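Local atomic coordinates of beta-galactosidase (Trichoderma reesei, PDB entry 3OG2), a protein that probably hydrolyses terminal non-reducing beta-D-galactose residues from beta-D-galactosides, as a glycoside hydrolase of family 35. Residues E494-N499 and T526-W531; T429-L434 and T463-T468; L483-G488 and L545-V550. All blocks are in the same frame, centred on the assembly; numbering follows the deposited sequence. Where two conformers were deposited one is given.

Contact 1 of 3, residues E494-N499 and T526-W531; sequences EFAVKN and TVVLQW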
loop_
_atom_site.group_PDB
_atom_site.type_symbol
_atom_site.label_atom_id
_atom_site.label_comp_id
_atom_site.label_asym_id
_atom_site.label_seq_id
_atom_site.Cartn_x
_atom_site.Cartn_y
_atom_site.Cartn_z
ATOM N N GLU A 494 29.766 -11.362 -19.972
ATOM C CA GLU A 494 30.285 -11.091 -21.313
ATOM C C GLU A 494 29.170 -10.504 -22.169
ATOM O O GLU A 494 27.999 -10.926 -22.022
ATOM C CB GLU A 494 30.849 -12.401 -21.887
ATOM C CG GLU A 494 31.609 -12.121 -23.178
ATOM C CD GLU A 494 32.116 -13.446 -23.746
ATOM O OE1 GLU A 494 33.170 -13.949 -23.268
ATOM O OE2 GLU A 494 31.375 -13.979 -24.624
ATOM N N PHE A 495 29.525 -9.581 -23.046
ATOM C CA PHE A 495 28.564 -9.086 -24.022
ATOM C C PHE A 495 29.320 -8.849 -25.330
ATOM O O PHE A 495 30.545 -8.723 -25.350
ATOM C CB PHE A 495 27.799 -7.847 -23.580
ATOM C CG PHE A 495 28.647 -6.647 -23.264
ATOM C CD1 PHE A 495 29.351 -6.578 -22.045
ATOM C CD2 PHE A 495 28.678 -5.608 -24.167
ATOM C CE1 PHE A 495 30.088 -5.429 -21.754
ATOM C CE2 PHE A 495 29.419 -4.481 -23.895
ATOM C CZ PHE A 495 30.107 -4.398 -22.681
ATOM N N ALA A 496 28.553 -8.781 -26.398
ATOM C CA ALA A 496 29.195 -8.591 -27.688
ATOM C C ALA A 496 28.362 -7.558 -28.457
ATOM O O ALA A 496 27.139 -7.604 -28.433
ATOM C CB ALA A 496 29.268 -9.884 -28.463
ATOM N N VAL A 497 29.048 -6.661 -29.128
ATOM C CA VAL A 497 28.426 -5.568 -29.851
ATOM C C VAL A 497 28.707 -5.737 -31.333
ATOM O O VAL A 497 29.877 -5.840 -31.734
ATOM C CB VAL A 497 28.920 -4.186 -29.372
ATOM C CG1 VAL A 497 28.154 -3.076 -30.076
ATOM C CG2 VAL A 497 28.750 -4.067 -27.846
ATOM N N LYS A 498 27.640 -5.791 -32.151
ATOM C CA LYS A 498 27.880 -5.850 -33.606
ATOM C C LYS A 498 28.657 -4.601 -34.058
ATOM O O LYS A 498 28.455 -3.587 -33.366
ATOM C CB LYS A 498 26.563 -5.956 -34.379
ATOM C CG LYS A 498 25.742 -7.187 -33.949
ATOM C CD LYS A 498 24.590 -7.273 -34.987
ATOM C CE LYS A 498 23.589 -8.337 -34.600
ATOM N NZ LYS A 498 22.251 -8.116 -35.249
ATOM N N ASN A 499 29.465 -4.721 -35.097
ATOM C CA ASN A 499 30.374 -3.633 -35.520
ATOM C C ASN A 499 29.891 -2.225 -35.191
ATOM O O ASN A 499 28.960 -1.703 -35.792
ATOM C CB ASN A 499 30.564 -3.732 -37.038
ATOM C CG ASN A 499 31.474 -2.641 -37.538
ATOM O OD1 ASN A 499 32.059 -1.803 -36.844
ATOM N ND2 ASN A 499 31.595 -2.705 -38.865
ATOM N N THR A 526 32.787 -7.610 -34.754
ATOM C CA THR A 526 32.041 -7.769 -33.506
ATOM C C THR A 526 32.988 -7.652 -32.315
ATOM O O THR A 526 34.017 -8.340 -32.236
ATOM C CB THR A 526 31.361 -9.129 -33.463
ATOM O OG1 THR A 526 30.392 -9.127 -34.500
ATOM C CG2 THR A 526 30.618 -9.324 -32.147
ATOM N N VAL A 527 32.674 -6.796 -31.373
ATOM C CA VAL A 527 33.529 -6.566 -30.229
ATOM C C VAL A 527 32.993 -7.362 -29.042
ATOM O O VAL A 527 31.818 -7.207 -28.657
ATOM C CB VAL A 527 33.564 -5.048 -29.933
ATOM C CG1 VAL A 527 34.536 -4.858 -28.757
ATOM C CG2 VAL A 527 33.956 -4.168 -31.123
ATOM N N VAL A 528 33.799 -8.208 -28.455
ATOM C CA VAL A 528 33.411 -9.021 -27.331
ATOM C C VAL A 528 34.138 -8.539 -26.082
ATOM O O VAL A 528 35.359 -8.386 -26.087
ATOM C CB VAL A 528 33.708 -10.514 -27.592
ATOM C CG1 VAL A 528 33.207 -11.356 -26.436
ATOM C CG2 VAL A 528 33.111 -10.942 -28.938
ATOM N N LEU A 529 33.330 -8.258 -25.044
ATOM C CA LEU A 529 33.870 -7.670 -23.823
ATOM C C LEU A 529 33.521 -8.568 -22.662
ATOM O O LEU A 529 32.373 -8.935 -22.528
ATOM C CB LEU A 529 33.255 -6.277 -23.557
ATOM C CG LEU A 529 33.580 -5.230 -24.635
ATOM C CD1 LEU A 529 32.479 -5.267 -25.731
ATOM C CD2 LEU A 529 33.683 -3.814 -24.115
ATOM N N GLN A 530 34.502 -8.895 -21.838
ATOM C CA GLN A 530 34.307 -9.668 -20.634
ATOM C C GLN A 530 34.697 -8.811 -19.428
ATOM O O GLN A 530 35.678 -8.053 -19.487
ATOM C CB GLN A 530 35.187 -10.923 -20.698
ATOM C CG GLN A 530 34.652 -12.058 -19.867
ATOM C CD GLN A 530 35.404 -13.330 -20.213
ATOM O OE1 GLN A 530 36.509 -13.393 -19.720
ATOM N NE2 GLN A 530 34.822 -14.211 -20.970
ATOM N N TRP A 531 33.977 -8.931 -18.314
ATOM C CA TRP A 531 34.346 -8.137 -17.170
ATOM C C TRP A 531 33.821 -8.871 -15.943
ATOM O O TRP A 531 32.842 -9.633 -16.071
ATOM C CB TRP A 531 33.745 -6.737 -17.284
ATOM C CG TRP A 531 32.244 -6.726 -17.598
ATOM C CD1 TRP A 531 31.482 -7.096 -18.672
ATOM C CD2 TRP A 531 31.237 -6.261 -16.690
ATOM N NE1 TRP A 531 30.121 -6.872 -18.454
ATOM C CE2 TRP A 531 29.914 -6.365 -17.266
ATOM C CE3 TRP A 531 31.363 -5.720 -15.367
ATOM C CZ2 TRP A 531 28.743 -5.982 -16.621
ATOM C CZ3 TRP A 531 30.202 -5.361 -14.768
ATOM C CH2 TRP A 531 28.958 -5.474 -15.353
HETATM O O HOH W 1 29.961 -7.295 -36.432
#

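Contact 2 of 3, residues T429-L434 and T463-T468; sequences TSAGDL and TLLYST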
loop_
_atom_site.group_PDB
_atom_site.type_symbol
_atom_site.label_atom_id
_atom_site.label_comp_id
_atom_site.label_asym_id
_atom_site.label_seq_id
_atom_site.Cartn_x
_atom_site.Cartn_y
_atom_site.Cartn_z
ATOM N N THR A 429 21.300 -16.643 -31.764
ATOM C CA THR A 429 21.533 -15.266 -32.141
ATOM C C THR A 429 21.442 -15.164 -33.675
ATOM O O THR A 429 21.461 -16.182 -34.349
ATOM C CB THR A 429 22.895 -14.673 -31.734
ATOM O OG1 THR A 429 23.908 -15.209 -32.587
ATOM C CG2 THR A 429 23.290 -15.052 -30.322
ATOM N N SER A 430 21.352 -13.938 -34.180
ATOM C CA SER A 430 21.466 -13.677 -35.618
ATOM C C SER A 430 22.788 -14.142 -36.208
ATOM O O SER A 430 22.904 -14.269 -37.430
ATOM C CB SER A 430 21.352 -12.181 -35.901
ATOM O OG SER A 430 22.385 -11.471 -35.175
ATOM N N ALA A 431 23.797 -14.428 -35.384
ATOM C CA ALA A 431 25.016 -14.995 -35.929
ATOM C C ALA A 431 25.086 -16.509 -35.711
ATOM O O ALA A 431 26.157 -17.069 -35.924
ATOM C CB ALA A 431 26.201 -14.245 -35.310
ATOM N N GLY A 432 24.002 -17.161 -35.286
ATOM C CA GLY A 432 23.905 -18.585 -35.016
ATOM C C GLY A 432 23.949 -18.848 -33.522
ATOM O O GLY A 432 23.957 -17.942 -32.683
ATOM N N ASP A 433 23.949 -20.129 -33.143
ATOM C CA ASP A 433 23.917 -20.471 -31.725
ATOM C C ASP A 433 25.294 -20.329 -31.091
ATOM O O ASP A 433 26.273 -20.837 -31.663
ATOM C CB ASP A 433 23.519 -21.918 -31.535
ATOM C CG ASP A 433 22.129 -22.250 -32.020
ATOM O OD1 ASP A 433 21.249 -21.348 -32.043
ATOM O OD2 ASP A 433 21.944 -23.438 -32.362
ATOM N N LEU A 434 25.401 -19.658 -29.983
ATOM C CA LEU A 434 26.725 -19.496 -29.369
ATOM C C LEU A 434 26.772 -19.953 -27.922
ATOM O O LEU A 434 25.871 -19.601 -27.169
ATOM C CB LEU A 434 27.137 -18.026 -29.377
ATOM C CG LEU A 434 27.205 -17.376 -30.746
ATOM C CD1 LEU A 434 27.440 -15.889 -30.592
ATOM C CD2 LEU A 434 28.276 -18.078 -31.554
ATOM N N THR A 463 23.708 -2.733 -31.777
ATOM C CA THR A 463 23.008 -3.953 -31.344
ATOM C C THR A 463 23.899 -4.801 -30.471
ATOM O O THR A 463 25.074 -4.994 -30.843
ATOM C CB THR A 463 22.580 -4.822 -32.535
ATOM O OG1 THR A 463 21.805 -4.018 -33.438
ATOM C CG2 THR A 463 21.727 -6.007 -32.057
ATOM N N LEU A 464 23.342 -5.222 -29.339
ATOM C CA LEU A 464 24.047 -6.236 -28.562
ATOM C C LEU A 464 23.758 -7.589 -29.169
ATOM O O LEU A 464 22.604 -8.037 -29.098
ATOM C CB LEU A 464 23.586 -6.360 -27.105
ATOM C CG LEU A 464 23.824 -5.104 -26.281
ATOM C CD1 LEU A 464 23.195 -5.209 -24.894
ATOM C CD2 LEU A 464 25.308 -4.887 -26.103
ATOM N N LEU A 465 24.752 -8.228 -29.751
ATOM C CA LEU A 465 24.549 -9.598 -30.239
ATOM C C LEU A 465 24.139 -10.470 -29.076
ATOM O O LEU A 465 23.223 -11.298 -29.228
ATOM C CB LEU A 465 25.849 -10.030 -30.893
ATOM C CG LEU A 465 25.775 -11.465 -31.438
ATOM C CD1 LEU A 465 24.842 -11.471 -32.640
ATOM C CD2 LEU A 465 27.168 -11.971 -31.793
ATOM N N TYR A 466 24.764 -10.265 -27.905
ATOM C CA TYR A 466 24.246 -10.903 -26.685
ATOM C C TYR A 466 24.759 -10.105 -25.495
ATOM O O TYR A 466 25.773 -9.402 -25.615
ATOM C CB TYR A 466 24.625 -12.375 -26.558
ATOM C CG TYR A 466 26.134 -12.608 -26.590
ATOM C CD1 TYR A 466 26.923 -12.519 -25.454
ATOM C CD2 TYR A 466 26.766 -12.938 -27.802
ATOM C CE1 TYR A 466 28.309 -12.738 -25.464
ATOM C CE2 TYR A 466 28.146 -13.145 -27.822
ATOM C CZ TYR A 466 28.894 -13.053 -26.667
ATOM O OH TYR A 466 30.261 -13.254 -26.794
ATOM N N SER A 467 24.103 -10.306 -24.377
ATOM C CA SER A 467 24.700 -9.888 -23.105
ATOM C C SER A 467 24.256 -10.816 -21.992
ATOM O O SER A 467 23.039 -11.125 -21.921
ATOM C CB SER A 467 24.258 -8.462 -22.761
ATOM O OG SER A 467 24.822 -8.087 -21.494
ATOM N N THR A 468 25.193 -11.234 -21.153
ATOM C CA THR A 468 24.832 -11.974 -19.964
ATOM C C THR A 468 24.561 -10.987 -18.834
ATOM O O THR A 468 23.691 -11.226 -17.972
ATOM C CB THR A 468 25.916 -12.961 -19.523
ATOM O OG1 THR A 468 27.092 -12.231 -19.133
ATOM C CG2 THR A 468 26.358 -13.866 -20.682
#

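Contact 3 of 3, residues L483-G488 and L545-V550; sequences LVLYGG and LVIYMV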
loop_
_atom_site.group_PDB
_atom_site.type_symbol
_atom_site.label_atom_id
_atom_site.label_comp_id
_atom_site.label_asym_id
_atom_site.label_seq_id
_atom_site.Cartn_x
_atom_site.Cartn_y
_atom_site.Cartn_z
ATOM N N LEU A 483 24.930 2.898 -22.567
ATOM C CA LEU A 483 24.350 1.638 -22.120
ATOM C C LEU A 483 24.906 1.359 -20.711
ATOM O O LEU A 483 26.121 1.495 -20.528
ATOM C CB LEU A 483 24.779 0.521 -23.077
ATOM C CG LEU A 483 24.437 -0.900 -22.656
ATOM C CD1 LEU A 483 22.923 -1.128 -22.578
ATOM C CD2 LEU A 483 25.062 -1.895 -23.651
ATOM N N VAL A 484 24.064 1.042 -19.755
ATOM C CA VAL A 484 24.486 0.719 -18.389
ATOM C C VAL A 484 24.124 -0.733 -18.142
ATOM O O VAL A 484 22.925 -1.096 -18.229
ATOM C CB VAL A 484 23.801 1.619 -17.348
ATOM C CG1 VAL A 484 24.317 1.259 -15.943
ATOM C CG2 VAL A 484 24.044 3.092 -17.696
ATOM N N LEU A 485 25.143 -1.533 -17.855
ATOM C CA LEU A 485 25.006 -2.970 -17.616
ATOM C C LEU A 485 25.445 -3.282 -16.176
ATOM O O LEU A 485 26.352 -2.573 -15.652
ATOM C CB LEU A 485 25.963 -3.770 -18.529
ATOM C CG LEU A 485 25.717 -3.610 -20.029
ATOM C CD1 LEU A 485 26.741 -4.423 -20.813
ATOM C CD2 LEU A 485 24.300 -4.075 -20.367
ATOM N N TYR A 486 24.848 -4.291 -15.570
ATOM C CA TYR A 486 25.293 -4.620 -14.222
ATOM C C TYR A 486 25.279 -6.119 -13.970
ATOM O O TYR A 486 24.556 -6.909 -14.584
ATOM C CB TYR A 486 24.462 -3.897 -13.117
ATOM C CG TYR A 486 23.013 -4.400 -13.068
ATOM C CD1 TYR A 486 22.064 -3.854 -13.932
ATOM C CD2 TYR A 486 22.600 -5.404 -12.204
ATOM C CE1 TYR A 486 20.744 -4.306 -13.900
ATOM C CE2 TYR A 486 21.304 -5.871 -12.171
ATOM C CZ TYR A 486 20.366 -5.303 -13.039
ATOM O OH TYR A 486 19.051 -5.772 -13.011
ATOM N N GLY A 487 26.136 -6.511 -12.997
ATOM C CA GLY A 487 26.124 -7.876 -12.448
ATOM C C GLY A 487 26.259 -7.811 -10.940
ATOM O O GLY A 487 26.748 -6.824 -10.391
ATOM N N GLY A 488 25.887 -8.871 -10.256
ATOM C CA GLY A 488 26.218 -9.009 -8.834
ATOM C C GLY A 488 27.723 -9.058 -8.694
ATOM O O GLY A 488 28.469 -9.502 -9.575
ATOM N N LEU A 545 29.280 4.662 -28.952
ATOM C CA LEU A 545 28.629 3.898 -27.866
ATOM C C LEU A 545 29.539 3.872 -26.644
ATOM O O LEU A 545 30.712 3.546 -26.742
ATOM C CB LEU A 545 28.371 2.472 -28.374
ATOM C CG LEU A 545 27.765 1.522 -27.312
ATOM C CD1 LEU A 545 26.391 1.986 -26.856
ATOM C CD2 LEU A 545 27.725 0.101 -27.808
ATOM N N VAL A 546 29.020 4.249 -25.489
ATOM C CA VAL A 546 29.767 4.199 -24.227
ATOM C C VAL A 546 29.027 3.254 -23.296
ATOM O O VAL A 546 27.836 3.439 -23.071
ATOM C CB VAL A 546 29.884 5.580 -23.602
ATOM C CG1 VAL A 546 30.678 5.411 -22.316
ATOM C CG2 VAL A 546 30.508 6.550 -24.605
ATOM N N ILE A 547 29.749 2.227 -22.839
ATOM C CA ILE A 547 29.142 1.243 -21.944
ATOM C C ILE A 547 29.733 1.411 -20.540
ATOM O O ILE A 547 30.962 1.387 -20.405
ATOM C CB ILE A 547 29.298 -0.204 -22.446
ATOM C CG1 ILE A 547 28.999 -0.320 -23.940
ATOM C CG2 ILE A 547 28.397 -1.106 -21.612
ATOM C CD1 ILE A 547 30.214 -0.493 -24.846
ATOM N N TYR A 548 28.824 1.581 -19.587
ATOM C CA TYR A 548 29.175 1.661 -18.167
ATOM C C TYR A 548 28.843 0.332 -17.557
ATOM O O TYR A 548 27.675 -0.112 -17.639
ATOM C CB TYR A 548 28.373 2.770 -17.501
ATOM C CG TYR A 548 28.654 4.157 -18.019
ATOM C CD1 TYR A 548 28.158 4.577 -19.257
ATOM C CD2 TYR A 548 29.397 5.088 -17.308
ATOM C CE1 TYR A 548 28.398 5.839 -19.752
ATOM C CE2 TYR A 548 29.648 6.370 -17.806
ATOM C CZ TYR A 548 29.157 6.745 -19.036
ATOM O OH TYR A 548 29.372 8.022 -19.529
ATOM N N MET A 549 29.833 -0.343 -16.966
ATOM C CA MET A 549 29.695 -1.698 -16.430
ATOM C C MET A 549 29.832 -1.620 -14.918
ATOM O O MET A 549 30.954 -1.321 -14.460
ATOM C CB MET A 549 30.768 -2.575 -17.039
ATOM C CG MET A 549 30.498 -2.899 -18.527
ATOM S SD MET A 549 32.029 -3.429 -19.350
ATOM C CE MET A 549 32.618 -1.829 -19.871
ATOM N N VAL A 550 28.782 -1.877 -14.168
ATOM C CA VAL A 550 28.805 -1.684 -12.734
ATOM C C VAL A 550 28.333 -2.939 -11.994
ATOM O O VAL A 550 27.763 -3.852 -12.599
ATOM C CB VAL A 550 27.913 -0.486 -12.324
ATOM C CG1 VAL A 550 28.465 0.800 -12.941
ATOM C CG2 VAL A 550 26.452 -0.698 -12.714
#

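Contact 1 of 3, residues E494-N499 and T526-W531
Phe-495 and Leu-529, paired across two antiparallel strands, show how a ring can lean over its strand neighbour instead of standing beside it. Leu-529 CB lies over one face of the Phe-495 ring, offset toward the rim and 4.0 Å from the centroid, a CH-pi contact. Farther out, Leu-529 CD1 reaches Phe-495 CE2 at 3.7 Å. At the edge of the same ring Trp-531 brings up its five-membered ring, with NE1 3.6 Å from Phe-495 CE1 and the two planes turned 82° against each other. The face that carries these residues and Val-497 packs on Leu-545, Ile-547 and Met-549 of strand 545-551, so this pair of neighbouring strands belongs to one layer of a beta sandwich. Its hydrogen-bonded pairs are Phe-495 with Leu-529, whose N lies 2.8 Å from Phe-495 O, and Val-497 with Val-527. On the reverse face Glu-494 is extended, CG anti to the backbone N (chi1 -170°), and its side chain crosses that of Val-528 obliquely, Glu-494 CD 3.6 Å from Val-528 CG1. Gln-530 NE2 donates to Glu-494 OE1 at 2.8 Å in a bent bond (131° at the hydrogen), meeting the oxygen on its anti side. Leu-439 N also binds OE1, while Tyr-466 OH and Gln-438 N bind OE2. An alanine in place of Glu-494 would probably deprive Tyr-466 OH and the two loop amides of their carboxylate partner and leave the Gln-530 amide with its weak bond to Gly-440 O. Near Thr-526 a water accepts from Asn-499 N and donates to Thr-526 OG1 at 2.7 Å.

Contact 2 of 3, residues T429-L434 and T463-T468
The ring of Tyr-466 receives one methyl, Leu-434 CD1, from the start of strand 434-436; it approaches obliquely and comes within 4.0 Å of CE2 and 4.1 Å of CD2. The two side chains cross at about a right angle. Ala-496 and Ile-436 also touch this tyrosine, whose hydroxyl is hydrogen-bonded to Glu-494.

Beside it, Leu-465 carries most of the contact with its two methyls. CG stands anti to the backbone N (chi1 179°), and from it the two methyls reach the 429-434 segment. There CD2 meets Leu-434 CD1, and CD1 settles among Thr-429, Ser-430 and Ala-431, 3.5 Å from Ser-430 OG and 4.1 Å from Ala-431 CB. The methyl packs against two hydroxyl oxygens as well as the alanine methyl; Ser-430 OG is hydrogen-bonded to Asp-456 and weakly to Lys-498, and Thr-429 OG1 is used inside the turn.

The shape of that turn is fixed from within. Gly-432 N bonds to Thr-429 O, while Thr-429 OG1 donates to Gly-432 O at 2.7 Å, in the carbonyl plane on a lone pair, and accepts from Ala-431 N at 2.9 Å. Gly-432 has a positive phi of 103°, where a side chain would jam against the preceding carbonyl oxygen.

This type I beta turn, overlaid with an ST turn at Thr-429, reverses the chain between strands 421-427 and 434-436, joined by a backbone hydrogen bond between Leu-427 and Leu-434, and rests on the corner at Leu-465.

Contact 3 of 3, residues L483-G488 and L545-V550
Leu-483 O takes one hydrogen bond, from Tyr-548 N at 2.9 Å and nearly straight (169° at the hydrogen), with a C-H...O contact from Ile-547 CA at 3.3 Å; the Tyr-548 ring lies with its edge toward the oxygen, CD1 3.9 Å away. The ladder continues in the staggered pattern of parallel strands: Leu-483 N binds Val-546 O, Leu-485 N binds Tyr-548 O, Val-550 N binds Leu-485 O, and Gly-487 N closes the series on Val-550 O at 3.1 Å.

Above and below this ladder the contacts are apolar. On one face Leu-483 and Ile-547 lie side by side and point the same way, while Leu-485 CD1 comes within 3.8 Å of Ile-547 CG2; Ile-547 was modelled in two conformers, so both arrangements hold for one of them. On the other face Val-550 CG2, held between its own backbone N and carbonyl carbon, lies 3.5 Å from Leu-485 O and 3.8 Å from Tyr-486 CB. The Tyr-486 ring leads away from the partner strand.

Strand 545-551 is central in a five-stranded mixed sheet and 481-487 lies next to it, although 56 residues separate the two segments. Leu-485 presses on Phe-495 of the facing sheet, whereas Tyr-548 OH hydrogen-bonds to Asp-640 and Lys-480. The chemistry implies a division of labour: backbone bonds fix the register of the buried strands, while mostly hydrocarbon side chains supply the packing on both faces.

Contacts 1 and 3 are buried strand pairings in two facing sheets, antiparallel in the first and parallel in the other. They meet where Phe-495 and Trp-531 pack on Leu-485 and Met-549. Contact 2 is partly exposed: a turn laid against strand 462-467, which borders strand 492-497 of contact 1. The polar character shifts with place. Contact 3 relies on backbone hydrogen bonds, with largely apolar side chains on both faces; contact 1 adds a buried carboxylate that joins it to contact 2 through Tyr-466; and contact 2 meets its partner by van der Waals packing of methyls, its polar bonds being spent within the turn or on outside residues.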